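Local structure of reticulocyte binding protein (Streptococcus agalactiae COH1, 3FAW) at residues 67-72 and 109-114; 156-161 and 203-208; 585-590 and 650-655. The protein probably hydrolyses the alpha-1,6-glucosidic links of pullulan and related branched alpha-glucans, as a secreted, cell-wall-anchored pullulanase of group B Streptococcus. One frame throughout, in Å; residues are numbered along the deposited sequence.

Contact 1 (67-72 and 109-114)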
loop_
_atom_site.group_PDB
_atom_site.type_symbol
_atom_site.label_atom_id
_atom_site.label_comp_id
_atom_site.label_asym_id
_atom_site.label_seq_id
_atom_site.Cartn_x
_atom_site.Cartn_y
_atom_site.Cartn_z
ATOM N N LEU A 67 -12.681 4.309 51.194
ATOM C CA LEU A 67 -12.545 2.895 51.604
ATOM C C LEU A 67 -13.471 2.450 52.755
ATOM O O LEU A 67 -13.547 1.252 53.042
ATOM C CB LEU A 67 -11.158 2.704 52.275
ATOM C CG LEU A 67 -9.901 2.253 51.546
ATOM C CD1 LEU A 67 -8.686 2.485 52.438
ATOM C CD2 LEU A 67 -10.006 0.790 51.150
ATOM N N LYS A 68 -14.250 3.354 53.341
ATOM C CA LYS A 68 -15.751 3.208 53.405
ATOM C C LYS A 68 -16.636 2.667 52.276
ATOM O O LYS A 68 -17.093 1.519 52.349
ATOM C CB LYS A 68 -16.379 4.461 54.065
ATOM C CG LYS A 68 -15.450 5.163 55.097
ATOM C CD LYS A 68 -16.112 5.452 56.437
ATOM C CE LYS A 68 -15.270 6.412 57.283
ATOM N NZ LYS A 68 -15.487 7.838 56.902
ATOM N N GLU A 69 -16.911 3.481 51.268
ATOM C CA GLU A 69 -18.016 3.203 50.349
ATOM C C GLU A 69 -17.692 2.180 49.254
ATOM O O GLU A 69 -18.584 1.463 48.790
ATOM C CB GLU A 69 -18.480 4.517 49.722
ATOM C CG GLU A 69 -19.683 4.402 48.803
ATOM C CD GLU A 69 -20.930 3.897 49.502
ATOM O OE1 GLU A 69 -21.104 4.184 50.708
ATOM O OE2 GLU A 69 -21.740 3.217 48.837
ATOM N N LEU A 70 -16.426 2.117 48.848
ATOM C CA LEU A 70 -16.006 1.266 47.734
ATOM C C LEU A 70 -16.031 -0.219 48.104
ATOM O O LEU A 70 -15.468 -0.620 49.125
ATOM C CB LEU A 70 -14.598 1.660 47.281
ATOM C CG LEU A 70 -14.120 1.119 45.933
ATOM C CD1 LEU A 70 -14.835 1.823 44.781
ATOM C CD2 LEU A 70 -12.613 1.280 45.810
ATOM N N LYS A 71 -16.686 -1.025 47.271
ATOM C CA LYS A 71 -16.718 -2.479 47.450
ATOM C C LYS A 71 -16.534 -3.208 46.120
ATOM O O LYS A 71 -17.014 -2.755 45.078
ATOM C CB LYS A 71 -18.026 -2.913 48.115
ATOM C CG LYS A 71 -18.127 -2.508 49.578
ATOM C CD LYS A 71 -19.410 -3.007 50.219
ATOM C CE LYS A 71 -19.558 -2.471 51.640
ATOM N NZ LYS A 71 -20.880 -2.826 52.239
ATOM N N VAL A 72 -15.829 -4.334 46.175
ATOM C CA VAL A 72 -15.547 -5.161 45.007
ATOM C C VAL A 72 -16.085 -6.570 45.231
ATOM O O VAL A 72 -15.879 -7.151 46.298
ATOM C CB VAL A 72 -14.032 -5.262 44.748
ATOM C CG1 VAL A 72 -13.751 -6.134 43.531
ATOM C CG2 VAL A 72 -13.425 -3.877 44.574
ATOM N N ILE A 109 -17.408 -3.539 40.513
ATOM C CA ILE A 109 -16.989 -2.436 41.371
ATOM C C ILE A 109 -18.223 -1.593 41.670
ATOM O O ILE A 109 -18.985 -1.270 40.759
ATOM C CB ILE A 109 -15.905 -1.561 40.702
ATOM C CG1 ILE A 109 -14.827 -2.430 40.034
ATOM C CG2 ILE A 109 -15.272 -0.627 41.722
ATOM C CD1 ILE A 109 -14.201 -3.465 40.951
ATOM N N SER A 110 -18.430 -1.251 42.940
ATOM C CA SER A 110 -19.613 -0.488 43.341
ATOM C C SER A 110 -19.283 0.681 44.263
ATOM O O SER A 110 -18.370 0.610 45.086
ATOM C CB SER A 110 -20.655 -1.397 44.001
ATOM O OG SER A 110 -20.159 -1.983 45.190
ATOM N N TYR A 111 -20.054 1.750 44.105
ATOM C CA TYR A 111 -19.864 2.986 44.847
ATOM C C TYR A 111 -21.144 3.813 44.751
ATOM O O TYR A 111 -21.525 4.235 43.659
ATOM C CB TYR A 111 -18.692 3.778 44.254
ATOM C CG TYR A 111 -18.197 4.895 45.139
ATOM C CD1 TYR A 111 -17.187 4.670 46.060
ATOM C CD2 TYR A 111 -18.740 6.174 45.059
ATOM C CE1 TYR A 111 -16.727 5.680 46.878
ATOM C CE2 TYR A 111 -18.283 7.199 45.881
ATOM C CZ TYR A 111 -17.273 6.944 46.790
ATOM O OH TYR A 111 -16.812 7.949 47.611
ATOM N N ASN A 112 -21.816 4.024 45.882
ATOM C CA ASN A 112 -22.985 4.916 45.943
ATOM C C ASN A 112 -24.114 4.621 44.942
ATOM O O ASN A 112 -24.727 5.552 44.412
ATOM C CB ASN A 112 -22.539 6.372 45.738
ATOM C CG ASN A 112 -22.028 7.016 47.002
ATOM O OD1 ASN A 112 -20.887 6.806 47.397
ATOM N ND2 ASN A 112 -22.869 7.833 47.633
ATOM N N GLY A 113 -24.391 3.349 44.669
ATOM C CA GLY A 113 -25.480 2.994 43.749
ATOM C C GLY A 113 -25.067 2.677 42.319
ATOM O O GLY A 113 -25.779 1.946 41.625
ATOM N N ASN A 114 -23.946 3.234 41.860
ATOM C CA ASN A 114 -23.362 2.824 40.579
ATOM C C ASN A 114 -22.652 1.489 40.737
ATOM O O ASN A 114 -21.821 1.327 41.631
ATOM C CB ASN A 114 -22.365 3.861 40.048
ATOM C CG ASN A 114 -23.043 5.071 39.436
ATOM O OD1 ASN A 114 -24.186 5.388 39.758
ATOM N ND2 ASN A 114 -22.330 5.760 38.551
#
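Glu69 lies over one face of the Tyr111 ring where an antiparallel strand pair begins: strand 71-73 runs against strand 108-111, which continues through a type I' beta turn, Tyr111 to Asn114, into a beta hairpin with strand 114-120. The ring contact is of CH-pi type, with CG of Glu69 3.8 Å from the centroid of the Tyr111 ring and 14° off its normal. CG of Glu69 reaches this place because it is anti to its own backbone N (chi1 -176°). The chain then bends at chi2, and OE2 of Glu69 accepts the N-H of Asn112 at 3.1 Å, met on its anti side; one side chain thus covers the ring with its methylene and binds the turn with its carboxylate.

Leu70 crosses Tyr111 at about a right angle, its CD1 lying 3.9 Å from CD1 of Tyr111 and equally close to CG2 of Ile109. Val72 and Ile109 instead lie side by side and point the same way, CD1 of Ile109 meeting CG2 of Val72 at 3.7 Å. This apolar face continues onto Ile82 and Ile96, while Phe55 meets Tyr111 edge-to-face. On the face of Lys71 and Ser110, two donors grip one carbonyl: Lys71 O takes Ser110 N at 3.0 Å and, from 44° above the carbonyl plane, Ser110 OG at 3.2 Å.

Contact 2 (156-161 and 203-208)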
loop_
_atom_site.group_PDB
_atom_site.type_symbol
_atom_site.label_atom_id
_atom_site.label_comp_id
_atom_site.label_asym_id
_atom_site.label_seq_id
_atom_site.Cartn_x
_atom_site.Cartn_y
_atom_site.Cartn_z
ATOM N N ASP A 156 -18.379 -17.310 25.249
ATOM C CA ASP A 156 -19.020 -18.385 26.021
ATOM C C ASP A 156 -18.996 -19.697 25.237
ATOM O O ASP A 156 -18.816 -20.776 25.810
ATOM C CB ASP A 156 -20.483 -18.047 26.337
ATOM C CG ASP A 156 -20.629 -16.869 27.277
ATOM O OD1 ASP A 156 -19.666 -16.544 27.996
ATOM O OD2 ASP A 156 -21.730 -16.280 27.306
ATOM N N SER A 157 -19.197 -19.595 23.926
ATOM C CA SER A 157 -19.171 -20.757 23.047
ATOM C C SER A 157 -18.851 -20.335 21.619
ATOM O O SER A 157 -19.149 -19.209 21.215
ATOM C CB SER A 157 -20.521 -21.474 23.083
ATOM O OG SER A 157 -21.546 -20.645 22.556
ATOM N N VAL A 158 -18.236 -21.244 20.871
ATOM C CA VAL A 158 -17.930 -21.023 19.464
ATOM C C VAL A 158 -18.369 -22.262 18.687
ATOM O O VAL A 158 -18.035 -23.390 19.061
ATOM C CB VAL A 158 -16.428 -20.730 19.241
ATOM C CG1 VAL A 158 -16.113 -20.593 17.757
ATOM C CG2 VAL A 158 -16.019 -19.455 19.983
ATOM N N THR A 159 -19.144 -22.038 17.627
ATOM C CA THR A 159 -19.663 -23.108 16.780
ATOM C C THR A 159 -19.296 -22.837 15.327
ATOM O O THR A 159 -19.457 -21.717 14.850
ATOM C CB THR A 159 -21.199 -23.190 16.894
ATOM O OG1 THR A 159 -21.568 -23.393 18.265
ATOM C CG2 THR A 159 -21.752 -24.323 16.041
ATOM N N MET A 160 -18.798 -23.859 14.631
ATOM C CA MET A 160 -18.533 -23.756 13.200
ATOM C C MET A 160 -19.776 -24.166 12.413
ATOM O O MET A 160 -20.397 -25.187 12.704
ATOM C CB MET A 160 -17.351 -24.637 12.791
ATOM C CG MET A 160 -16.874 -24.393 11.362
ATOM S SD MET A 160 -15.730 -25.641 10.741
ATOM C CE MET A 160 -14.186 -25.141 11.512
ATOM N N ILE A 161 -20.133 -23.355 11.422
ATOM C CA ILE A 161 -21.210 -23.674 10.496
ATOM C C ILE A 161 -20.578 -23.955 9.142
ATOM O O ILE A 161 -19.816 -23.132 8.635
ATOM C CB ILE A 161 -22.205 -22.504 10.340
ATOM C CG1 ILE A 161 -22.711 -22.032 11.705
ATOM C CG2 ILE A 161 -23.376 -22.924 9.453
ATOM C CD1 ILE A 161 -23.633 -20.837 11.618
ATOM N N TYR A 203 -17.034 -22.173 5.534
ATOM C CA TYR A 203 -17.362 -22.124 6.957
ATOM C C TYR A 203 -17.420 -20.709 7.543
ATOM O O TYR A 203 -16.706 -19.801 7.108
ATOM C CB TYR A 203 -16.387 -22.996 7.772
ATOM C CG TYR A 203 -14.954 -22.508 7.800
ATOM C CD1 TYR A 203 -14.450 -21.815 8.903
ATOM C CD2 TYR A 203 -14.097 -22.741 6.726
ATOM C CE1 TYR A 203 -13.136 -21.366 8.933
ATOM C CE2 TYR A 203 -12.781 -22.295 6.749
ATOM C CZ TYR A 203 -12.306 -21.610 7.853
ATOM O OH TYR A 203 -11.003 -21.170 7.868
ATOM N N LEU A 204 -18.306 -20.545 8.525
ATOM C CA LEU A 204 -18.329 -19.372 9.391
ATOM C C LEU A 204 -18.258 -19.858 10.837
ATOM O O LEU A 204 -18.495 -21.036 11.109
ATOM C CB LEU A 204 -19.602 -18.551 9.174
ATOM C CG LEU A 204 -19.740 -17.785 7.853
ATOM C CD1 LEU A 204 -21.132 -17.177 7.732
ATOM C CD2 LEU A 204 -18.674 -16.704 7.714
ATOM N N TYR A 205 -17.920 -18.953 11.754
ATOM C CA TYR A 205 -17.966 -19.245 13.189
ATOM C C TYR A 205 -19.067 -18.425 13.848
ATOM O O TYR A 205 -19.129 -17.212 13.659
ATOM C CB TYR A 205 -16.632 -18.913 13.861
ATOM C CG TYR A 205 -15.518 -19.884 13.555
ATOM C CD1 TYR A 205 -15.592 -21.210 13.974
ATOM C CD2 TYR A 205 -14.380 -19.475 12.859
ATOM C CE1 TYR A 205 -14.567 -22.107 13.700
ATOM C CE2 TYR A 205 -13.348 -20.364 12.585
ATOM C CZ TYR A 205 -13.449 -21.678 13.012
ATOM O OH TYR A 205 -12.438 -22.567 12.735
ATOM N N GLU A 206 -19.925 -19.086 14.619
ATOM C CA GLU A 206 -20.926 -18.394 15.426
ATOM C C GLU A 206 -20.449 -18.287 16.872
ATOM O O GLU A 206 -20.282 -19.299 17.558
ATOM C CB GLU A 206 -22.284 -19.099 15.366
ATOM C CG GLU A 206 -23.416 -18.266 15.964
ATOM C CD GLU A 206 -24.780 -18.908 15.780
ATOM O OE1 GLU A 206 -24.969 -20.047 16.255
ATOM O OE2 GLU A 206 -25.659 -18.271 15.165
ATOM N N ILE A 207 -20.232 -17.054 17.322
ATOM C CA ILE A 207 -19.709 -16.786 18.658
ATOM C C ILE A 207 -20.836 -16.297 19.553
ATOM O O ILE A 207 -21.592 -15.410 19.172
ATOM C CB ILE A 207 -18.581 -15.729 18.625
ATOM C CG1 ILE A 207 -17.437 -16.205 17.723
ATOM C CG2 ILE A 207 -18.052 -15.453 20.036
ATOM C CD1 ILE A 207 -16.255 -15.258 17.675
ATOM N N LYS A 208 -20.945 -16.889 20.739
ATOM C CA LYS A 208 -21.933 -16.472 21.726
ATOM C C LYS A 208 -21.239 -15.829 22.921
ATOM O O LYS A 208 -20.315 -16.409 23.497
ATOM C CB LYS A 208 -22.760 -17.672 22.188
ATOM C CG LYS A 208 -23.989 -17.314 23.006
ATOM C CD LYS A 208 -24.810 -18.554 23.328
ATOM C CE LYS A 208 -26.007 -18.221 24.213
ATOM N NZ LYS A 208 -26.885 -19.406 24.434
HETATM O O HOH W 1 -21.798 -20.367 19.747
#
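Met160 slants across two tyrosines of its partner strand, Tyr203 and Tyr205; the middle of its chain meets the first and its two ends, CB and CE, the second. CB rests against the Tyr205 ring, with Met160 CB 3.9 Å from CE1 of Tyr205. CG is anti to the backbone N (chi1 -170°), which sets Met160 CG beside Leu204 O and 3.9 Å from CB of Tyr203. The sulfur makes a Met-aromatic contact, SD of Met160 being 5.1 Å from the centroid of the Tyr203 ring and oblique to it, 43° off the normal. The bend at chi3 (-79°) turns the methyl back to the other tyrosine, where CE of Met160 is 3.3 Å from OH of Tyr205.

The backbones form an antiparallel ladder in which Ser157-Lys208, Thr159-Glu206 and Ile161-Leu204 are the hydrogen-bonded pairs; the bond from Glu206 N to Thr159 O measures 2.7 Å. At its end a classic beta bulge sets two residues against Lys208: Asp156 N donates to Lys208 O at 2.8 Å, Ser157 N to the same oxygen only weakly at 3.4 Å. A water on the Ser157, Thr159 and Glu206 face links the strands, donating to Glu206 O at 2.9 Å and also bonded to Ser157 OG.

Both strands lie in the region assigned to carbohydrate-binding module 48. Strand 157-164 is flanked by strands 202-209 and 170-179, strand 202-209 pairs in turn with 212-216 and 241-242, and the Val158, Met160 and Tyr205 face packs on Ala148 and Leu150 of strand 146-151.

Contact 3 (585-590 and 650-655)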
loop_
_atom_site.group_PDB
_atom_site.type_symbol
_atom_site.label_atom_id
_atom_site.label_comp_id
_atom_site.label_asym_id
_atom_site.label_seq_id
_atom_site.Cartn_x
_atom_site.Cartn_y
_atom_site.Cartn_z
ATOM N N SER A 585 -1.444 21.974 -14.782
ATOM C CA SER A 585 -0.481 22.921 -14.209
ATOM C C SER A 585 -0.117 24.061 -15.162
ATOM O O SER A 585 -0.008 25.212 -14.739
ATOM C CB SER A 585 0.778 22.188 -13.746
ATOM O OG SER A 585 0.477 21.309 -12.670
ATOM N N ILE A 586 0.062 23.734 -16.439
ATOM C CA ILE A 586 0.319 24.742 -17.478
ATOM C C ILE A 586 -0.971 25.322 -18.073
ATOM O O ILE A 586 -0.916 26.279 -18.849
ATOM C CB ILE A 586 1.205 24.178 -18.635
ATOM C CG1 ILE A 586 0.444 23.147 -19.478
ATOM C CG2 ILE A 586 2.487 23.578 -18.079
ATOM C CD1 ILE A 586 1.298 22.444 -20.528
ATOM N N ASN A 587 -2.116 24.736 -17.719
ATOM C CA ASN A 587 -3.426 25.134 -18.247
ATOM C C ASN A 587 -3.488 25.117 -19.778
ATOM O O ASN A 587 -3.712 26.149 -20.416
ATOM C CB ASN A 587 -3.844 26.511 -17.703
ATOM C CG ASN A 587 -5.293 26.864 -18.045
ATOM O OD1 ASN A 587 -5.595 27.988 -18.456
ATOM N ND2 ASN A 587 -6.188 25.896 -17.890
ATOM N N LYS A 588 -3.287 23.939 -20.361
ATOM C CA LYS A 588 -3.368 23.774 -21.812
ATOM C C LYS A 588 -4.218 22.557 -22.205
ATOM O O LYS A 588 -4.269 21.557 -21.485
ATOM C CB LYS A 588 -1.965 23.673 -22.408
ATOM C CG LYS A 588 -1.184 24.981 -22.328
ATOM C CD LYS A 588 0.143 24.891 -23.066
ATOM C CE LYS A 588 0.840 26.239 -23.109
ATOM N NZ LYS A 588 2.097 26.196 -23.906
ATOM N N ASP A 589 -4.894 22.670 -23.346
ATOM C CA ASP A 589 -5.740 21.602 -23.873
ATOM C C ASP A 589 -4.857 20.591 -24.601
ATOM O O ASP A 589 -4.145 20.967 -25.535
ATOM C CB ASP A 589 -6.783 22.181 -24.840
ATOM C CG ASP A 589 -7.894 21.191 -25.186
ATOM O OD1 ASP A 589 -7.737 19.976 -24.957
ATOM O OD2 ASP A 589 -8.945 21.636 -25.696
ATOM N N PRO A 590 -4.878 19.311 -24.169
ATOM C CA PRO A 590 -4.169 18.243 -24.889
ATOM C C PRO A 590 -4.536 18.089 -26.375
ATOM O O PRO A 590 -3.762 17.507 -27.132
ATOM C CB PRO A 590 -4.561 16.978 -24.117
ATOM C CG PRO A 590 -4.925 17.450 -22.762
ATOM C CD PRO A 590 -5.538 18.797 -22.952
ATOM N N ILE A 650 -9.789 21.554 -16.075
ATOM C CA ILE A 650 -8.747 22.308 -16.771
ATOM C C ILE A 650 -9.454 23.350 -17.639
ATOM O O ILE A 650 -10.123 23.009 -18.616
ATOM C CB ILE A 650 -7.852 21.396 -17.644
ATOM C CG1 ILE A 650 -6.961 20.514 -16.767
ATOM C CG2 ILE A 650 -6.953 22.230 -18.553
ATOM C CD1 ILE A 650 -7.697 19.588 -15.843
ATOM N N GLU A 651 -9.300 24.617 -17.262
ATOM C CA GLU A 651 -10.052 25.719 -17.862
ATOM C C GLU A 651 -9.823 25.883 -19.370
ATOM O O GLU A 651 -10.735 26.278 -20.089
ATOM C CB GLU A 651 -9.730 27.043 -17.146
ATOM C CG GLU A 651 -10.410 27.218 -15.780
ATOM C CD GLU A 651 -9.676 26.539 -14.625
ATOM O OE1 GLU A 651 -8.640 25.874 -14.857
ATOM O OE2 GLU A 651 -10.147 26.672 -13.474
ATOM N N ALA A 652 -8.616 25.568 -19.838
ATOM C CA ALA A 652 -8.237 25.779 -21.242
ATOM C C ALA A 652 -8.839 24.752 -22.202
ATOM O O ALA A 652 -8.807 24.951 -23.417
ATOM C CB ALA A 652 -6.713 25.783 -21.379
ATOM N N VAL A 653 -9.367 23.654 -21.667
ATOM C CA VAL A 653 -9.957 22.601 -22.495
ATOM C C VAL A 653 -11.373 22.978 -22.940
ATOM O O VAL A 653 -12.197 23.401 -22.126
ATOM C CB VAL A 653 -9.981 21.243 -21.755
ATOM C CG1 VAL A 653 -10.719 20.194 -22.580
ATOM C CG2 VAL A 653 -8.562 20.783 -21.447
ATOM N N LYS A 654 -11.641 22.812 -24.235
ATOM C CA LYS A 654 -12.928 23.182 -24.826
ATOM C C LYS A 654 -13.950 22.049 -24.709
ATOM O O LYS A 654 -15.064 22.256 -24.221
ATOM C CB LYS A 654 -12.747 23.556 -26.300
ATOM C CG LYS A 654 -11.803 24.725 -26.536
ATOM C CD LYS A 654 -11.807 25.151 -28.000
ATOM C CE LYS A 654 -10.883 26.331 -28.244
ATOM N NZ LYS A 654 -9.453 25.960 -28.090
ATOM N N GLU A 655 -13.564 20.862 -25.174
ATOM C CA GLU A 655 -14.422 19.679 -25.105
ATOM C C GLU A 655 -13.875 18.654 -24.095
ATOM O O GLU A 655 -12.705 18.269 -24.160
ATOM C CB GLU A 655 -14.590 19.064 -26.502
ATOM C CG GLU A 655 -15.395 19.963 -27.455
ATOM C CD GLU A 655 -15.620 19.368 -28.840
ATOM O OE1 GLU A 655 -15.220 18.209 -29.085
ATOM O OE2 GLU A 655 -16.209 20.071 -29.690
#
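Asp589 and Lys654 are joined by a hydrogen bond: Lys654 N donates to OD2 of Asp589 at 3.3 Å. The N-H points almost straight at its acceptor, at 164°, yet comes from above the carboxylate plane, 50° out of it. The other oxygen, OD1, has its main partner in Lys591 N, so the two oxygens bind backbone N-H groups of two separate parts of the chain. NZ of Lys654 is 5.0 Å from OD2 of Asp589, so the charged atoms do not touch, and any attraction would be a longer-range electrostatic one.

Asp589 is the N-cap residue of helix 590-609, its OD1 capping Lys591 N, and the segment before it closes helix 578-586. Asn587, with positive phi, is the C-prime residue of a Schellman motif, in which Asn587 N bonds Lys584 O. Residues 585-590 therefore form the elbow between two helices that lie, in sequence, between barrel strands 566-568 and 614-618 of the catalytic TIM barrel. Across the contact, Ile650 to Val653 make a type I beta turn, closed by Val653 N to Ile650 O at 3.2 Å.

Van der Waals contacts fill in round these bonds. CB of Ala652 points into the elbow and lies 3.2 Å from Asn587 O and 3.9 Å from CA of Lys588. Val653 crosses both Asp589 and Pro590 at about a right angle: its CG2 sits 3.7 Å from OD1 of Asp589 and 3.9 Å from CD of Pro590. Outside the two segments, Ile650 and Val653 both rest on Phe659 of strand 658-660, and Arg628 touches Val653 and Pro590.

Overall arrangement
The three contacts follow one another along the chain, each closing before the next opens, and none touches another. Contacts 1 and 2 belong to separate beta sheets on the same side of the chain's centre, with their centres 37 Å apart and their nearest atoms about 18 Å apart. Contact 3, among the loops and helices around the barrel, is remote from both: its centre is 71 Å from that of contact 1 and 58 Å from that of contact 2, which lies on the opposite side of the chain's centre. Contact 2 does not touch a metal: the side chain of Tyr203 is about 12 Å from a bound calcium ion. Tyr202, the preceding residue, belongs to a calcium site with Lys165 and Lys363.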